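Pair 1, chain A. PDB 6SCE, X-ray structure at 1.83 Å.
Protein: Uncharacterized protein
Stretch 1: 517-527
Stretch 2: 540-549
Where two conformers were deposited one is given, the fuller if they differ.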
# COMPACT_ATOMS: atom_id res chain seq x y z
N GLY A 517 -19.92 3.00 -14.82
CA GLY A 517 -18.56 3.04 -15.35
C GLY A 517 -17.56 2.06 -14.73
O GLY A 517 -16.35 2.15 -14.99
N GLY A 518 -18.05 1.12 -13.91
CA GLY A 518 -17.19 0.10 -13.29
C GLY A 518 -17.04 -1.10 -14.21
O GLY A 518 -17.86 -1.33 -15.10
N GLN A 519 -15.99 -1.88 -13.98
CA GLN A 519 -15.72 -3.07 -14.79
C GLN A 519 -15.66 -4.31 -13.89
O GLN A 519 -14.92 -4.31 -12.89
CB GLN A 519 -14.40 -2.89 -15.53
CG GLN A 519 -14.49 -1.97 -16.74
CD GLN A 519 -14.74 -2.74 -18.03
OE1 GLN A 519 -15.62 -3.61 -18.10
NE2 GLN A 519 -13.94 -2.43 -19.07
N ALA A 520 -16.42 -5.34 -14.24
CA ALA A 520 -16.42 -6.63 -13.51
C ALA A 520 -15.91 -7.76 -14.39
O ALA A 520 -16.07 -7.74 -15.61
CB ALA A 520 -17.80 -6.95 -12.98
N ARG A 521 -15.25 -8.73 -13.75
CA ARG A 521 -14.69 -9.88 -14.41
C ARG A 521 -14.95 -11.12 -13.57
O ARG A 521 -15.09 -11.04 -12.33
CB ARG A 521 -13.17 -9.76 -14.56
CG ARG A 521 -12.68 -8.51 -15.28
CD ARG A 521 -12.80 -8.64 -16.79
NE ARG A 521 -12.21 -7.48 -17.45
CZ ARG A 521 -12.86 -6.36 -17.75
NH1 ARG A 521 -14.16 -6.23 -17.50
NH2 ARG A 521 -12.21 -5.37 -18.34
N MSE A 522 -14.94 -12.27 -14.24
CA MSE A 522 -15.04 -13.54 -13.54
C MSE A 522 -13.66 -13.88 -13.02
O MSE A 522 -12.76 -13.03 -13.03
CB MSE A 522 -15.67 -14.56 -14.50
CG MSE A 522 -17.14 -14.21 -14.63
SE MSE A 522 -18.09 -15.82 -15.33
CE MSE A 522 -18.06 -16.76 -13.62
N GLY A 523 -13.49 -15.10 -12.54
CA GLY A 523 -12.31 -15.53 -11.83
C GLY A 523 -11.13 -15.95 -12.67
O GLY A 523 -11.17 -15.96 -13.90
N GLY A 524 -10.06 -16.27 -11.98
CA GLY A 524 -8.86 -16.73 -12.64
C GLY A 524 -7.65 -16.66 -11.74
O GLY A 524 -7.75 -16.70 -10.52
N HIS A 525 -6.49 -16.55 -12.38
CA HIS A 525 -5.23 -16.67 -11.70
C HIS A 525 -4.49 -15.35 -11.78
O HIS A 525 -4.39 -14.77 -12.86
CB HIS A 525 -4.42 -17.80 -12.34
CG HIS A 525 -4.96 -19.16 -12.01
ND1 HIS A 525 -6.00 -19.73 -12.70
CD2 HIS A 525 -4.65 -20.02 -11.01
CE1 HIS A 525 -6.29 -20.91 -12.17
NE2 HIS A 525 -5.48 -21.11 -11.14
N LEU A 526 -4.00 -14.88 -10.65
CA LEU A 526 -3.12 -13.71 -10.61
C LEU A 526 -1.69 -14.22 -10.72
O LEU A 526 -1.13 -14.71 -9.74
CB LEU A 526 -3.32 -12.93 -9.33
CG LEU A 526 -4.77 -12.53 -9.02
CD1 LEU A 526 -4.89 -11.95 -7.62
CD2 LEU A 526 -5.25 -11.54 -10.04
N VAL A 527 -1.12 -14.13 -11.90
CA VAL A 527 0.21 -14.67 -12.15
C VAL A 527 1.27 -13.57 -12.06
O VAL A 527 1.27 -12.66 -12.90
CB VAL A 527 0.29 -15.33 -13.52
CG1 VAL A 527 1.69 -15.90 -13.75
CG2 VAL A 527 -0.79 -16.42 -13.63
N THR A 540 -1.97 -17.56 -7.07
CA THR A 540 -3.18 -17.18 -6.32
C THR A 540 -4.40 -17.14 -7.25
O THR A 540 -4.33 -16.62 -8.36
CB THR A 540 -3.05 -15.81 -5.61
OG1 THR A 540 -2.06 -15.89 -4.58
CG2 THR A 540 -4.36 -15.41 -4.95
N GLU A 541 -5.51 -17.69 -6.77
CA GLU A 541 -6.74 -17.81 -7.55
C GLU A 541 -7.77 -16.89 -6.99
O GLU A 541 -7.85 -16.74 -5.77
CB GLU A 541 -7.31 -19.23 -7.45
CG GLU A 541 -6.64 -20.24 -8.35
CD GLU A 541 -7.03 -21.67 -8.01
OE1 GLU A 541 -8.23 -21.90 -7.73
OE2 GLU A 541 -6.14 -22.55 -8.03
N VAL A 542 -8.59 -16.31 -7.85
CA VAL A 542 -9.72 -15.55 -7.38
C VAL A 542 -10.98 -15.97 -8.13
O VAL A 542 -10.91 -16.40 -9.27
CB VAL A 542 -9.51 -14.02 -7.57
CG1 VAL A 542 -8.34 -13.54 -6.73
CG2 VAL A 542 -9.31 -13.69 -9.04
N ASP A 543 -12.14 -15.72 -7.52
CA ASP A 543 -13.45 -16.05 -8.13
C ASP A 543 -14.08 -14.91 -8.93
O ASP A 543 -15.08 -15.09 -9.64
CB ASP A 543 -14.41 -16.48 -7.03
CG ASP A 543 -13.98 -17.77 -6.36
OD1 ASP A 543 -13.19 -18.51 -6.96
OD2 ASP A 543 -14.43 -18.02 -5.22
N GLY A 544 -13.48 -13.72 -8.82
CA GLY A 544 -13.93 -12.58 -9.58
C GLY A 544 -13.08 -11.36 -9.22
O GLY A 544 -12.36 -11.35 -8.22
N VAL A 545 -13.16 -10.35 -10.06
CA VAL A 545 -12.48 -9.09 -9.77
C VAL A 545 -13.27 -7.96 -10.43
O VAL A 545 -13.83 -8.11 -11.52
CB VAL A 545 -10.99 -9.13 -10.18
CG1 VAL A 545 -10.82 -9.36 -11.68
CG2 VAL A 545 -10.24 -7.89 -9.73
N PHE A 546 -13.34 -6.84 -9.73
CA PHE A 546 -13.92 -5.65 -10.32
C PHE A 546 -13.15 -4.40 -9.89
O PHE A 546 -12.49 -4.39 -8.83
CB PHE A 546 -15.46 -5.53 -10.11
CG PHE A 546 -15.91 -5.42 -8.69
CD1 PHE A 546 -16.16 -6.55 -7.93
CD2 PHE A 546 -16.21 -4.18 -8.14
CE1 PHE A 546 -16.61 -6.45 -6.62
CE2 PHE A 546 -16.67 -4.06 -6.84
CZ PHE A 546 -16.87 -5.19 -6.07
N PHE A 547 -13.23 -3.38 -10.74
CA PHE A 547 -12.57 -2.10 -10.49
C PHE A 547 -13.63 -1.00 -10.54
O PHE A 547 -14.43 -0.96 -11.47
CB PHE A 547 -11.47 -1.88 -11.53
CG PHE A 547 -10.70 -0.61 -11.33
CD1 PHE A 547 -9.94 -0.42 -10.19
CD2 PHE A 547 -10.76 0.42 -12.27
CE1 PHE A 547 -9.25 0.76 -9.98
CE2 PHE A 547 -10.06 1.59 -12.07
CZ PHE A 547 -9.30 1.76 -10.92
N HIS A 548 -13.68 -0.16 -9.51
CA HIS A 548 -14.64 0.93 -9.52
C HIS A 548 -14.03 2.15 -8.84
O HIS A 548 -13.77 2.12 -7.65
CB HIS A 548 -15.93 0.52 -8.82
CG HIS A 548 -17.03 1.53 -8.96
ND1 HIS A 548 -17.41 2.05 -10.18
CD2 HIS A 548 -17.83 2.11 -8.03
CE1 HIS A 548 -18.38 2.92 -9.99
NE2 HIS A 548 -18.66 2.98 -8.71
N ARG A 549 -13.79 3.19 -9.62
CA ARG A 549 -13.40 4.50 -9.09
C ARG A 549 -12.16 4.57 -8.19
O ARG A 549 -12.14 5.31 -7.23
CB ARG A 549 -14.59 5.12 -8.36
CG ARG A 549 -15.77 5.32 -9.33
CD ARG A 549 -16.87 6.15 -8.73
NE ARG A 549 -16.44 7.47 -8.26
CZ ARG A 549 -16.25 8.55 -9.03
NH1 ARG A 549 -16.41 8.52 -10.35
NH2 ARG A 549 -15.88 9.68 -8.45
O HOH W 1 -15.14 -17.17 -11.71
O HOH W 2 -0.17 -15.07 -6.79

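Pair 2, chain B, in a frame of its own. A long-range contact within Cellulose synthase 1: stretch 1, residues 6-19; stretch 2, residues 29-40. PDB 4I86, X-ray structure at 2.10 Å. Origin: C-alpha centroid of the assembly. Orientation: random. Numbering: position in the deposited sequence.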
# COMPACT_ATOMS: atom_id res chain seq x y z
N LYS B 6 -7.11 -9.22 17.30
CA LYS B 6 -5.90 -9.93 16.90
C LYS B 6 -5.94 -10.26 15.41
O LYS B 6 -6.96 -10.72 14.88
CB LYS B 6 -5.66 -11.17 17.76
CG LYS B 6 -4.20 -11.32 18.23
CD LYS B 6 -4.04 -12.36 19.34
CE LYS B 6 -3.57 -13.70 18.79
NZ LYS B 6 -3.19 -14.64 19.88
N ARG B 7 -4.82 -10.00 14.74
CA ARG B 7 -4.77 -9.99 13.29
C ARG B 7 -3.60 -10.81 12.75
O ARG B 7 -2.44 -10.56 13.11
CB ARG B 7 -4.65 -8.54 12.82
CG ARG B 7 -5.16 -8.28 11.42
CD ARG B 7 -5.93 -6.97 11.37
NE ARG B 7 -6.32 -6.61 10.01
CZ ARG B 7 -6.06 -5.44 9.44
NH1 ARG B 7 -6.45 -5.20 8.20
NH2 ARG B 7 -5.41 -4.50 10.13
N ASN B 8 -3.88 -11.79 11.89
CA ASN B 8 -2.80 -12.48 11.20
C ASN B 8 -2.37 -11.64 10.00
O ASN B 8 -3.22 -11.07 9.32
CB ASN B 8 -3.20 -13.90 10.78
CG ASN B 8 -2.71 -14.97 11.76
OD1 ASN B 8 -1.67 -14.81 12.40
ND2 ASN B 8 -3.47 -16.06 11.86
N SER B 9 -1.07 -11.55 9.75
CA SER B 9 -0.58 -10.65 8.70
C SER B 9 -0.94 -11.16 7.31
O SER B 9 -1.30 -10.38 6.42
CB SER B 9 0.94 -10.42 8.82
OG SER B 9 1.66 -11.62 8.57
N HIS B 10 -0.86 -12.48 7.13
CA HIS B 10 -0.92 -13.04 5.79
C HIS B 10 0.12 -12.32 4.94
O HIS B 10 -0.17 -11.89 3.81
CB HIS B 10 -2.33 -12.91 5.18
CG HIS B 10 -3.38 -13.67 5.92
ND1 HIS B 10 -4.15 -13.11 6.92
CD2 HIS B 10 -3.77 -14.97 5.84
CE1 HIS B 10 -4.98 -14.02 7.41
NE2 HIS B 10 -4.77 -15.15 6.78
N ARG B 11 1.33 -12.17 5.49
CA ARG B 11 2.46 -11.60 4.75
C ARG B 11 2.75 -12.35 3.45
O ARG B 11 3.21 -13.49 3.48
CB ARG B 11 3.73 -11.66 5.60
CG ARG B 11 4.92 -10.94 4.98
CD ARG B 11 4.85 -9.48 5.35
NE ARG B 11 4.06 -9.34 6.57
CZ ARG B 11 4.57 -9.11 7.78
NH1 ARG B 11 5.88 -8.97 7.94
NH2 ARG B 11 3.76 -9.01 8.82
N ILE B 12 2.51 -11.72 2.32
CA ILE B 12 2.83 -12.33 1.04
C ILE B 12 3.86 -11.50 0.27
O ILE B 12 3.53 -10.42 -0.23
CB ILE B 12 1.55 -12.58 0.18
CG1 ILE B 12 1.91 -12.96 -1.25
CG2 ILE B 12 0.66 -11.36 0.18
CD1 ILE B 12 2.64 -14.29 -1.37
N PRO B 13 5.11 -11.99 0.21
CA PRO B 13 6.11 -11.38 -0.68
C PRO B 13 5.63 -11.41 -2.13
O PRO B 13 5.27 -12.48 -2.65
CB PRO B 13 7.34 -12.28 -0.52
CG PRO B 13 6.88 -13.48 0.31
CD PRO B 13 5.71 -13.01 1.09
N ALA B 14 5.64 -10.26 -2.79
CA ALA B 14 5.14 -10.16 -4.15
C ALA B 14 5.64 -8.88 -4.79
O ALA B 14 5.83 -7.87 -4.12
CB ALA B 14 3.62 -10.19 -4.17
N THR B 15 5.84 -8.94 -6.10
CA THR B 15 6.36 -7.81 -6.84
C THR B 15 5.30 -7.35 -7.84
O THR B 15 5.08 -8.00 -8.87
CB THR B 15 7.64 -8.19 -7.61
OG1 THR B 15 8.65 -8.58 -6.67
CG2 THR B 15 8.15 -7.00 -8.43
N ILE B 16 4.66 -6.23 -7.54
CA ILE B 16 3.66 -5.67 -8.44
C ILE B 16 3.77 -4.16 -8.51
O ILE B 16 3.99 -3.50 -7.49
CB ILE B 16 2.21 -6.12 -8.09
CG1 ILE B 16 1.72 -5.52 -6.78
CG2 ILE B 16 2.13 -7.65 -8.03
CD1 ILE B 16 0.26 -5.80 -6.52
N PRO B 17 3.63 -3.61 -9.73
CA PRO B 17 3.71 -2.17 -9.92
C PRO B 17 2.62 -1.47 -9.11
O PRO B 17 1.47 -1.94 -9.04
CB PRO B 17 3.43 -1.99 -11.42
CG PRO B 17 3.71 -3.34 -12.02
CD PRO B 17 3.33 -4.33 -10.98
N VAL B 18 2.97 -0.34 -8.51
CA VAL B 18 2.00 0.47 -7.80
C VAL B 18 2.30 1.93 -8.04
O VAL B 18 3.43 2.30 -8.35
CB VAL B 18 2.03 0.17 -6.28
CG1 VAL B 18 1.66 -1.28 -6.01
CG2 VAL B 18 3.41 0.48 -5.71
N GLU B 19 1.27 2.77 -7.89
CA GLU B 19 1.47 4.21 -7.91
C GLU B 19 0.98 4.75 -6.57
O GLU B 19 -0.01 4.25 -6.02
CB GLU B 19 0.69 4.85 -9.06
CG GLU B 19 0.89 4.15 -10.39
CD GLU B 19 -0.40 4.05 -11.20
OE1 GLU B 19 -1.49 4.14 -10.59
OE2 GLU B 19 -0.32 3.89 -12.44
N VAL B 29 4.36 9.14 -6.88
CA VAL B 29 5.50 8.33 -7.29
C VAL B 29 5.05 6.96 -7.72
O VAL B 29 3.91 6.56 -7.48
CB VAL B 29 6.55 8.19 -6.15
CG1 VAL B 29 6.94 9.56 -5.60
CG2 VAL B 29 6.00 7.31 -5.03
N THR B 30 5.96 6.24 -8.36
CA THR B 30 5.71 4.89 -8.85
C THR B 30 6.73 3.97 -8.19
O THR B 30 7.75 4.44 -7.69
CB THR B 30 5.83 4.86 -10.39
OG1 THR B 30 4.88 5.78 -10.95
CG2 THR B 30 5.56 3.48 -10.94
N GLY B 31 6.46 2.66 -8.18
CA GLY B 31 7.32 1.69 -7.52
C GLY B 31 6.84 0.27 -7.74
O GLY B 31 5.91 0.06 -8.51
N VAL B 32 7.49 -0.70 -7.09
CA VAL B 32 6.97 -2.06 -7.06
C VAL B 32 6.88 -2.54 -5.63
O VAL B 32 7.66 -2.12 -4.77
CB VAL B 32 7.81 -3.08 -7.89
CG1 VAL B 32 7.71 -2.78 -9.38
CG2 VAL B 32 9.26 -3.09 -7.42
N THR B 33 5.94 -3.44 -5.37
CA THR B 33 5.76 -3.95 -4.01
C THR B 33 6.88 -4.92 -3.65
O THR B 33 7.53 -5.49 -4.53
CB THR B 33 4.42 -4.66 -3.86
OG1 THR B 33 4.38 -5.81 -4.72
CG2 THR B 33 3.29 -3.70 -4.21
N GLU B 34 7.10 -5.10 -2.35
CA GLU B 34 8.02 -6.12 -1.87
C GLU B 34 7.22 -7.19 -1.12
O GLU B 34 7.39 -8.39 -1.33
CB GLU B 34 9.07 -5.49 -0.96
CG GLU B 34 9.99 -4.51 -1.68
CD GLU B 34 10.86 -3.73 -0.73
OE1 GLU B 34 10.97 -4.14 0.44
OE2 GLU B 34 11.44 -2.70 -1.16
N ASP B 35 6.33 -6.73 -0.24
CA ASP B 35 5.42 -7.65 0.42
C ASP B 35 4.11 -6.93 0.70
O ASP B 35 4.07 -5.69 0.77
CB ASP B 35 6.01 -8.15 1.72
CG ASP B 35 6.08 -7.06 2.77
OD1 ASP B 35 7.15 -6.45 2.91
OD2 ASP B 35 5.05 -6.80 3.45
N LEU B 36 3.05 -7.70 0.86
CA LEU B 36 1.75 -7.16 1.20
C LEU B 36 1.24 -7.99 2.36
O LEU B 36 1.55 -9.16 2.45
CB LEU B 36 0.78 -7.28 0.01
CG LEU B 36 1.15 -6.36 -1.16
CD1 LEU B 36 0.41 -6.74 -2.41
CD2 LEU B 36 0.83 -4.93 -0.82
N SER B 37 0.49 -7.37 3.26
CA SER B 37 -0.14 -8.10 4.34
C SER B 37 -1.51 -7.49 4.60
O SER B 37 -1.87 -6.45 4.01
CB SER B 37 0.71 -8.01 5.61
OG SER B 37 0.93 -6.65 5.93
N MET B 38 -2.27 -8.11 5.49
CA MET B 38 -3.52 -7.52 5.96
C MET B 38 -3.26 -6.19 6.69
O MET B 38 -4.16 -5.37 6.84
CB MET B 38 -4.27 -8.50 6.86
CG MET B 38 -4.95 -9.65 6.11
SD MET B 38 -6.02 -9.14 4.74
CE MET B 38 -7.17 -8.01 5.55
N GLY B 39 -2.02 -5.97 7.14
CA GLY B 39 -1.70 -4.75 7.87
C GLY B 39 -1.28 -3.59 6.96
O GLY B 39 -1.60 -2.43 7.22
N GLY B 40 -0.56 -3.91 5.90
CA GLY B 40 -0.07 -2.89 4.99
C GLY B 40 0.81 -3.40 3.86
O GLY B 40 0.64 -4.52 3.35
O HOH W 3 9.67 -6.94 -5.22

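Both pairs are antiparallel two-strand arrangements in which the second stretch turns a corner partway along, at Asp A543 in pair 1 and at the matching Glu B34 in pair 2. Fourteen central residues superpose with an RMSD of 1.0 Å. The closest matches include Arg A521 with Ile B12, Met A522 with Pro B13, and Phe A547 with Met B38. In each pair, backbone hydrogen bonds run on both sides of the corner.

Beyond the corner of the second stretch, Val A545 and Leu B36 form equivalent hydrogen-bonded pairs with the matched positions Arg A521 and Ile B12. Arg A521 N donates to Val A545 O (2.7 Å) and Val A545 N to Arg A521 O (3.1 Å); Ile B12 N donates to Leu B36 O (2.7 Å) and Leu B36 N to Ile B12 O (3.0 Å). The side chains differ more than the backbone. Arg A521 lays CB 3.7 Å from Val A545 CG1, then turns its end away, where NH1 donates to Gln A519 OE1 (3.1 Å). Ile B12 also leads its end away, but is apolar throughout, with CG2 4.1 Å from Leu B36 CB.

At the corner the matched Asp A543 and Glu B34 are bonded differently. In pair 1, Gly A523 CA lies 3.0 Å from Val A542 O, and a CB there would clash with that oxygen and with Asp A543 CA. Gly A523 N is 3.3 Å from Asp A543 O at a poor angle, and a water bridges them, accepting from Gly A523 N (2.8 Å) and donating to Asp A543 O (2.9 Å). In pair 2, Glu B34 O accepts directly from Ala B14 N (2.9 Å).

Val A542 and Thr B33 occupy the same position but work differently. Val A542 N donates to Gly A524 O and Gly A524 N to Val A542 O, both at 2.8 Å, while Val A542 CG1 packs 3.9 Å from Leu A526 CD1. Thr B33 N likewise donates to Ile B16 O (2.9 Å), and the hydroxyl comes on top of that: Thr B33 OG1 donates to Ala B14 O (2.6 Å) and accepts from Ile B16 N (2.9 Å), so that one side chain ties two residues of stretch 1 where the register shifts by one.

At the far end, Phe A547 N donates to Gln A519 O (2.9 Å) and Met B38 N to Ser B9 O (2.6 Å). The end of Phe A547 leads away from stretch 1; the CA-to-CB bond of Met B38 points toward stretch 1, and Met B38 CG lies 3.6 Å from His B10 ND1.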